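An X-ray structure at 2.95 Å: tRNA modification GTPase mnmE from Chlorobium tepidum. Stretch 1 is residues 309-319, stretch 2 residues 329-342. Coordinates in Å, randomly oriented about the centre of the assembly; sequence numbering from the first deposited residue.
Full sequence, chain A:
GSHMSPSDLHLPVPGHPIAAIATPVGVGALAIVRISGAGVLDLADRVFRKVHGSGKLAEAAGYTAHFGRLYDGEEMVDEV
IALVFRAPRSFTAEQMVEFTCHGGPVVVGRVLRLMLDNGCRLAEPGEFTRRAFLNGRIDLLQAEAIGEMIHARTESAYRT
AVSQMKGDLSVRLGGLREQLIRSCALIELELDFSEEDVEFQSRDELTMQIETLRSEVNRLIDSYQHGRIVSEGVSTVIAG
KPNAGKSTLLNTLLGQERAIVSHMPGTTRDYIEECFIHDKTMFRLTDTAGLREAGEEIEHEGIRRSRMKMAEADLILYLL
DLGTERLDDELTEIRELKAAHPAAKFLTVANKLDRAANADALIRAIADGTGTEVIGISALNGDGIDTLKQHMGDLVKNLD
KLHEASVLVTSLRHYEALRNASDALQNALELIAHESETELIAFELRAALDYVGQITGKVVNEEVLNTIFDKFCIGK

Stretch 1 (309-319) KMAEADLILYL
Stretch 2 329-342: DELTEIRELKAAHP

How do the two stretches lie against each other? Residues 315-319 form an extended strand, with phi/psi -139/124 at Leu315, and a helix through the middle of the second stretch runs nearly antiparallel to it, at 173°, with the axes 10.2 Å apart at their closest. The register sets the CA of Tyr318 7.0 Å from the CA of Ile334, the CA of Ile316 8.4 Å from the CA of Lys338, and the CA of Ala311, in the loop before the strand, 7.1 Å from the CA of His341. Along the strand Ile316 and Tyr318 point toward the helix, while Leu315 and Leu317 stay out of its reach. The helix answers with Glu333 and Ile334, adjacent in sequence, and Leu337, about one turn further on, and 483 Å² is buried in all.

What fills the space between strand and helix? The broad ring of Tyr318 (chi1 -162°, t; chi2 98°) is the main bump, with 122 Å² covered by the second stretch. Ile334, with chi1 off the wells at 111°, lays its CG2 over one face, 3.8 Å from the centroid of the Tyr318 ring and 17° off the normal, a CH-pi contact. Leu337 (m, t) closes the ring's edge, its CD1 3.6 Å from Tyr318 CD1. A flat aromatic suits this place because its face and its edge can both pack against branched aliphatic chains.

How does the tyrosine hydroxyl end in such a buried place? It reaches beyond the apolar patch to Glu330, whose chi1 is p (78°). Tyr318 OH donates a weak hydrogen bond to Glu330 OE2 at 3.1 Å, giving the polar tip a partner.

What closes the other end? Here His341, at phi/psi -136/67, points its CA-to-CB bond toward the first stretch, and its ring (chi1 -57°, m; chi2 101°) meets the loop. A weak hydrogen bond from His341 ND1 to Leu337 O, 3.4 Å, ties the ring back to its own helix. Its other side meets Met310: His341 NE2 is 3.5 Å from Met310 CB, and His341 CD2 is 3.4 Å from Met310 O. Met310 (m, t, m) is long and flexible enough to reach from the loop to the helix, setting its CE 3.6 Å from Leu337 CD2 and 4.1 Å from Leu337 CD1, with its SD 5.0 Å from the His341 ring centroid, obliquely. Ile316 (m, t) brings its CD1 to 3.9 Å from His341 CB.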

ATOM      1  N   LYS A 309       3.678 -34.016   4.158  1.00121.46           N
ATOM      2  CA  LYS A 309       4.103 -34.526   2.852  1.00121.16           C
ATOM      3  C   LYS A 309       5.575 -34.233   2.574  1.00120.88           C
ATOM      4  O   LYS A 309       5.970 -33.075   2.398  1.00120.77           O
ATOM      5  CB  LYS A 309       3.226 -33.954   1.727  1.00121.21           C
ATOM      6  CG  LYS A 309       1.848 -34.608   1.578  1.00121.32           C
ATOM      7  CD  LYS A 309       1.794 -35.635   0.439  1.00121.43           C
ATOM      8  CE  LYS A 309       2.163 -37.049   0.891  1.00121.37           C
ATOM      9  NZ  LYS A 309       3.634 -37.273   0.975  1.00121.25           N
ATOM     10  N   MET A 310       6.377 -35.294   2.547  1.00120.50           N
ATOM     11  CA  MET A 310       7.789 -35.193   2.185  1.00120.11           C
ATOM     12  C   MET A 310       8.048 -35.663   0.756  1.00119.67           C
ATOM     13  O   MET A 310       9.140 -35.461   0.219  1.00119.71           O
ATOM     14  CB  MET A 310       8.670 -35.950   3.176  1.00120.09           C
ATOM     15  CG  MET A 310       8.980 -35.151   4.423  1.00120.28           C
ATOM     16  SD  MET A 310      10.419 -35.755   5.319  1.00120.48           S
ATOM     17  CE  MET A 310       9.749 -37.241   6.064  1.00121.17           C
ATOM     18  N   ALA A 311       7.044 -36.299   0.153  1.00119.11           N
ATOM     19  CA  ALA A 311       7.025 -36.515  -1.287  1.00118.53           C
ATOM     20  C   ALA A 311       6.989 -35.135  -1.937  1.00118.10           C
ATOM     21  O   ALA A 311       6.107 -34.322  -1.633  1.00118.14           O
ATOM     22  CB  ALA A 311       5.813 -37.341  -1.694  1.00118.58           C
ATOM     23  N   GLU A 312       7.958 -34.876  -2.816  1.00117.37           N
ATOM     24  CA  GLU A 312       8.211 -33.535  -3.364  1.00116.67           C
ATOM     25  C   GLU A 312       8.760 -32.605  -2.281  1.00115.89           C
ATOM     26  O   GLU A 312       8.017 -31.881  -1.615  1.00115.79           O
ATOM     27  CB  GLU A 312       6.970 -32.932  -4.053  1.00116.83           C
ATOM     28  CG  GLU A 312       6.483 -33.698  -5.287  1.00117.37           C
ATOM     29  CD  GLU A 312       7.494 -33.701  -6.429  1.00118.13           C
ATOM     30  OE1 GLU A 312       7.911 -32.605  -6.865  1.00118.42           O
ATOM     31  OE2 GLU A 312       7.865 -34.804  -6.891  1.00118.29           O
ATOM     32  N   ALA A 313      10.075 -32.670  -2.107  1.00115.00           N
ATOM     33  CA  ALA A 313      10.823 -31.819  -1.190  1.00114.13           C
ATOM     34  C   ALA A 313      12.266 -31.840  -1.670  1.00113.50           C
ATOM     35  O   ALA A 313      12.869 -32.905  -1.772  1.00113.54           O
ATOM     36  CB  ALA A 313      10.720 -32.339   0.237  1.00114.13           C
ATOM     37  N   ASP A 314      12.808 -30.669  -1.984  1.00112.64           N
ATOM     38  CA  ASP A 314      14.130 -30.576  -2.603  1.00111.80           C
ATOM     39  C   ASP A 314      15.259 -30.896  -1.633  1.00111.09           C
ATOM     40  O   ASP A 314      16.252 -31.519  -2.011  1.00111.01           O
ATOM     41  CB  ASP A 314      14.349 -29.185  -3.202  1.00111.89           C
ATOM     42  CG  ASP A 314      13.240 -28.770  -4.142  1.00111.96           C
ATOM     43  OD1 ASP A 314      12.952 -29.520  -5.100  1.00112.31           O
ATOM     44  OD2 ASP A 314      12.656 -27.687  -3.924  1.00112.08           O
ATOM     45  N   LEU A 315      15.098 -30.463  -0.385  1.00110.24           N
ATOM     46  CA  LEU A 315      16.142 -30.586   0.621  1.00109.47           C
ATOM     47  C   LEU A 315      15.553 -30.990   1.962  1.00109.13           C
ATOM     48  O   LEU A 315      14.659 -30.327   2.482  1.00108.98           O
ATOM     49  CB  LEU A 315      16.911 -29.265   0.742  1.00109.44           C
ATOM     50  CG  LEU A 315      17.891 -28.994   1.887  1.00109.25           C
ATOM     51  CD1 LEU A 315      19.052 -29.973   1.867  1.00109.83           C
ATOM     52  CD2 LEU A 315      18.407 -27.566   1.811  1.00109.22           C
ATOM     53  N   ILE A 316      16.051 -32.094   2.511  1.00108.75           N
ATOM     54  CA  ILE A 316      15.653 -32.529   3.844  1.00108.27           C
ATOM     55  C   ILE A 316      16.785 -32.257   4.824  1.00108.09           C
ATOM     56  O   ILE A 316      17.929 -32.657   4.592  1.00108.02           O
ATOM     57  CB  ILE A 316      15.256 -34.025   3.890  1.00108.22           C
ATOM     58  CG1 ILE A 316      14.186 -34.333   2.838  1.00107.93           C
ATOM     59  CG2 ILE A 316      14.756 -34.389   5.282  1.00108.25           C
ATOM     60  CD1 ILE A 316      13.892 -35.808   2.648  1.00108.02           C
ATOM     61  N   LEU A 317      16.461 -31.546   5.901  1.00107.84           N
ATOM     62  CA  LEU A 317      17.382 -31.370   7.010  1.00107.72           C
ATOM     63  C   LEU A 317      16.885 -32.213   8.171  1.00107.81           C
ATOM     64  O   LEU A 317      15.828 -31.926   8.741  1.00107.78           O
ATOM     65  CB  LEU A 317      17.481 -29.900   7.439  1.00107.55           C
ATOM     66  CG  LEU A 317      17.927 -28.788   6.482  1.00107.27           C
ATOM     67  CD1 LEU A 317      17.952 -27.463   7.227  1.00106.87           C
ATOM     68  CD2 LEU A 317      19.283 -29.054   5.845  1.00106.95           C
ATOM     69  N   TYR A 318      17.629 -33.267   8.504  1.00107.94           N
ATOM     70  CA  TYR A 318      17.323 -34.053   9.693  1.00108.00           C
ATOM     71  C   TYR A 318      18.076 -33.512  10.899  1.00108.17           C
ATOM     72  O   TYR A 318      19.308 -33.534  10.942  1.00108.12           O
ATOM     73  CB  TYR A 318      17.602 -35.549   9.505  1.00107.94           C
ATOM     74  CG  TYR A 318      16.887 -36.386  10.545  1.00107.85           C
ATOM     75  CD1 TYR A 318      15.671 -36.999  10.254  1.00107.81           C
ATOM     76  CD2 TYR A 318      17.404 -36.530  11.832  1.00107.93           C
ATOM     77  CE1 TYR A 318      14.995 -37.751  11.212  1.00107.98           C
ATOM     78  CE2 TYR A 318      16.738 -37.275  12.798  1.00107.99           C
ATOM     79  CZ  TYR A 318      15.535 -37.886  12.483  1.00108.00           C
ATOM     80  OH  TYR A 318      14.872 -38.626  13.438  1.00107.98           O
ATOM     81  N   LEU A 319      17.317 -33.015  11.868  1.00108.45           N
ATOM     82  CA  LEU A 319      17.874 -32.512  13.109  1.00108.73           C
ATOM     83  C   LEU A 319      17.882 -33.596  14.169  1.00108.89           C
ATOM     84  O   LEU A 319      16.871 -34.264  14.405  1.00108.99           O
ATOM     85  CB  LEU A 319      17.075 -31.314  13.618  1.00108.79           C
ATOM     86  CG  LEU A 319      17.507 -29.905  13.212  1.00109.17           C
ATOM     87  CD1 LEU A 319      16.465 -28.917  13.679  1.00109.59           C
ATOM     88  CD2 LEU A 319      18.857 -29.540  13.803  1.00109.41           C
ATOM     89  N   ASP A 329      20.360 -44.739  18.118  1.00109.03           N
ATOM     90  CA  ASP A 329      20.075 -45.546  16.931  1.00108.60           C
ATOM     91  C   ASP A 329      18.760 -45.140  16.265  1.00108.22           C
ATOM     92  O   ASP A 329      18.078 -45.952  15.643  1.00108.31           O
ATOM     93  CB  ASP A 329      20.134 -47.048  17.234  1.00108.73           C
ATOM     94  CG  ASP A 329      21.504 -47.649  16.941  1.00108.92           C
ATOM     95  OD1 ASP A 329      22.512 -46.911  16.996  1.00109.36           O
ATOM     96  OD2 ASP A 329      21.573 -48.865  16.650  1.00108.89           O
ATOM     97  N   GLU A 330      18.417 -43.866  16.411  1.00107.63           N
ATOM     98  CA  GLU A 330      17.435 -43.236  15.550  1.00107.02           C
ATOM     99  C   GLU A 330      18.141 -42.729  14.290  1.00106.53           C
ATOM    100  O   GLU A 330      17.535 -42.066  13.449  1.00106.49           O
ATOM    101  CB  GLU A 330      16.735 -42.089  16.274  1.00107.20           C
ATOM    102  CG  GLU A 330      17.542 -40.803  16.357  1.00107.25           C
ATOM    103  CD  GLU A 330      16.661 -39.579  16.281  1.00107.56           C
ATOM    104  OE1 GLU A 330      15.579 -39.586  16.904  1.00107.82           O
ATOM    105  OE2 GLU A 330      17.050 -38.609  15.597  1.00107.80           O
ATOM    106  N   LEU A 331      19.434 -43.032  14.176  1.00105.88           N
ATOM    107  CA  LEU A 331      20.163 -42.844  12.923  1.00105.15           C
ATOM    108  C   LEU A 331      19.789 -43.933  11.914  1.00104.66           C
ATOM    109  O   LEU A 331      20.179 -43.883  10.745  1.00104.50           O
ATOM    110  CB  LEU A 331      21.681 -42.752  13.147  1.00105.11           C
ATOM    111  CG  LEU A 331      22.492 -43.695  14.037  1.00105.11           C
ATOM    112  CD1 LEU A 331      22.725 -45.055  13.396  1.00105.56           C
ATOM    113  CD2 LEU A 331      23.823 -43.037  14.355  1.00105.11           C
ATOM    114  N   THR A 332      19.021 -44.911  12.394  1.00104.16           N
ATOM    115  CA  THR A 332      18.354 -45.893  11.549  1.00103.65           C
ATOM    116  C   THR A 332      17.179 -45.200  10.871  1.00103.47           C
ATOM    117  O   THR A 332      16.880 -45.454   9.703  1.00103.36           O
ATOM    118  CB  THR A 332      17.852 -47.100  12.380  1.00103.55           C
ATOM    119  OG1 THR A 332      18.904 -47.564  13.237  1.00103.17           O
ATOM    120  CG2 THR A 332      17.400 -48.240  11.477  1.00103.29           C
ATOM    121  N   GLU A 333      16.530 -44.312  11.621  1.00103.33           N
ATOM    122  CA  GLU A 333      15.429 -43.495  11.122  1.00103.14           C
ATOM    123  C   GLU A 333      15.906 -42.553  10.018  1.00102.68           C
ATOM    124  O   GLU A 333      15.225 -42.381   9.004  1.00102.83           O
ATOM    125  CB  GLU A 333      14.793 -42.701  12.270  1.00103.29           C
ATOM    126  CG  GLU A 333      13.545 -41.905  11.899  1.00104.32           C
ATOM    127  CD  GLU A 333      12.361 -42.788  11.534  1.00105.74           C
ATOM    128  OE1 GLU A 333      12.138 -43.820  12.209  1.00106.09           O
ATOM    129  OE2 GLU A 333      11.649 -42.440  10.568  1.00106.55           O
ATOM    130  N   ILE A 334      17.080 -41.956  10.205  1.00101.99           N
ATOM    131  CA  ILE A 334      17.605 -41.035   9.205  1.00101.37           C
ATOM    132  C   ILE A 334      18.073 -41.783   7.951  1.00100.99           C
ATOM    133  O   ILE A 334      18.037 -41.237   6.848  1.00101.12           O
ATOM    134  CB  ILE A 334      18.705 -40.067   9.757  1.00101.36           C
ATOM    135  CG1 ILE A 334      20.076 -40.382   9.180  1.00101.53           C
ATOM    136  CG2 ILE A 334      18.733 -40.024  11.285  1.00101.18           C
ATOM    137  CD1 ILE A 334      20.930 -39.166   9.032  1.00102.48           C
ATOM    138  N   ARG A 335      18.485 -43.036   8.125  1.00100.43           N
ATOM    139  CA  ARG A 335      18.859 -43.883   7.000  1.00 99.80           C
ATOM    140  C   ARG A 335      17.661 -44.214   6.111  1.00 99.76           C
ATOM    141  O   ARG A 335      17.812 -44.383   4.899  1.00 99.62           O
ATOM    142  CB  ARG A 335      19.535 -45.173   7.482  1.00 99.80           C
ATOM    143  CG  ARG A 335      21.053 -45.144   7.410  1.00 99.17           C
ATOM    144  CD  ARG A 335      21.665 -46.517   7.651  1.00 99.13           C
ATOM    145  NE  ARG A 335      21.827 -46.809   9.077  1.00 98.18           N
ATOM    146  CZ  ARG A 335      21.135 -47.721   9.757  1.00 97.05           C
ATOM    147  NH1 ARG A 335      20.215 -48.467   9.156  1.00 96.69           N
ATOM    148  NH2 ARG A 335      21.370 -47.890  11.049  1.00 96.32           N
ATOM    149  N   GLU A 336      16.476 -44.303   6.715  1.00 99.61           N
ATOM    150  CA  GLU A 336      15.277 -44.695   5.972  1.00 99.60           C
ATOM    151  C   GLU A 336      14.415 -43.526   5.512  1.00 99.49           C
ATOM    152  O   GLU A 336      13.488 -43.713   4.723  1.00 99.45           O
ATOM    153  CB  GLU A 336      14.450 -45.746   6.724  1.00 99.67           C
ATOM    154  CG  GLU A 336      14.040 -45.393   8.142  1.00 99.70           C
ATOM    155  CD  GLU A 336      13.310 -46.535   8.831  1.00 99.79           C
ATOM    156  OE1 GLU A 336      12.487 -46.254   9.728  1.00100.28           O
ATOM    157  OE2 GLU A 336      13.551 -47.712   8.474  1.00 99.55           O
ATOM    158  N   LEU A 337      14.722 -42.327   6.002  1.00 99.38           N
ATOM    159  CA  LEU A 337      14.210 -41.111   5.381  1.00 99.32           C
ATOM    160  C   LEU A 337      14.937 -40.898   4.057  1.00 99.08           C
ATOM    161  O   LEU A 337      14.304 -40.775   3.011  1.00 99.16           O
ATOM    162  CB  LEU A 337      14.383 -39.888   6.286  1.00 99.45           C
ATOM    163  CG  LEU A 337      13.354 -39.539   7.368  1.00 99.79           C
ATOM    164  CD1 LEU A 337      13.405 -38.039   7.636  1.00 99.62           C
ATOM    165  CD2 LEU A 337      11.931 -39.958   6.995  1.00100.07           C
ATOM    166  N   LYS A 338      16.268 -40.879   4.113  1.00 98.73           N
ATOM    167  CA  LYS A 338      17.112 -40.779   2.929  1.00 98.51           C
ATOM    168  C   LYS A 338      16.748 -41.827   1.880  1.00 98.43           C
ATOM    169  O   LYS A 338      16.749 -41.542   0.684  1.00 98.49           O
ATOM    170  CB  LYS A 338      18.587 -40.917   3.320  1.00 98.49           C
ATOM    171  CG  LYS A 338      19.575 -40.725   2.179  1.00 98.20           C
ATOM    172  CD  LYS A 338      20.955 -41.220   2.566  1.00 98.48           C
ATOM    173  CE  LYS A 338      21.941 -41.132   1.405  1.00 99.40           C
ATOM    174  NZ  LYS A 338      22.328 -39.715   1.096  1.00100.42           N
ATOM    175  N   ALA A 339      16.430 -43.036   2.334  1.00 98.38           N
ATOM    176  CA  ALA A 339      16.105 -44.134   1.425  1.00 98.36           C
ATOM    177  C   ALA A 339      14.729 -43.961   0.794  1.00 98.32           C
ATOM    178  O   ALA A 339      14.506 -44.375  -0.344  1.00 98.17           O
ATOM    179  CB  ALA A 339      16.194 -45.463   2.148  1.00 98.28           C
ATOM    180  N   ALA A 340      13.817 -43.339   1.540  1.00 98.41           N
ATOM    181  CA  ALA A 340      12.441 -43.135   1.096  1.00 98.48           C
ATOM    182  C   ALA A 340      12.287 -41.925   0.178  1.00 98.52           C
ATOM    183  O   ALA A 340      11.267 -41.779  -0.492  1.00 98.63           O
ATOM    184  CB  ALA A 340      11.510 -43.008   2.296  1.00 98.51           C
ATOM    185  N   HIS A 341      13.298 -41.059   0.156  1.00 98.53           N
ATOM    186  CA  HIS A 341      13.279 -39.868  -0.688  1.00 98.63           C
ATOM    187  C   HIS A 341      14.623 -39.657  -1.397  1.00 98.70           C
ATOM    188  O   HIS A 341      15.324 -38.678  -1.117  1.00 98.57           O
ATOM    189  CB  HIS A 341      12.889 -38.641   0.140  1.00 98.65           C
ATOM    190  CG  HIS A 341      11.569 -38.776   0.832  1.00 99.23           C
ATOM    191  ND1 HIS A 341      11.458 -39.093   2.169  1.00100.01           N
ATOM    192  CD2 HIS A 341      10.301 -38.662   0.367  1.00 99.55           C
ATOM    193  CE1 HIS A 341      10.180 -39.156   2.502  1.00 99.85           C
ATOM    194  NE2 HIS A 341       9.457 -38.898   1.426  1.00 99.63           N
ATOM    195  N   PRO A 342      14.981 -40.568  -2.332  1.00 98.86           N
ATOM    196  CA  PRO A 342      16.285 -40.529  -3.007  1.00 99.11           C
ATOM    197  C   PRO A 342      16.473 -39.305  -3.899  1.00 99.53           C
ATOM    198  O   PRO A 342      17.612 -38.901  -4.156  1.00 99.68           O
ATOM    199  CB  PRO A 342      16.275 -41.798  -3.863  1.00 99.04           C
ATOM    200  CG  PRO A 342      14.845 -42.115  -4.065  1.00 98.78           C
ATOM    201  CD  PRO A 342      14.155 -41.691  -2.814  1.00 98.78           C
TER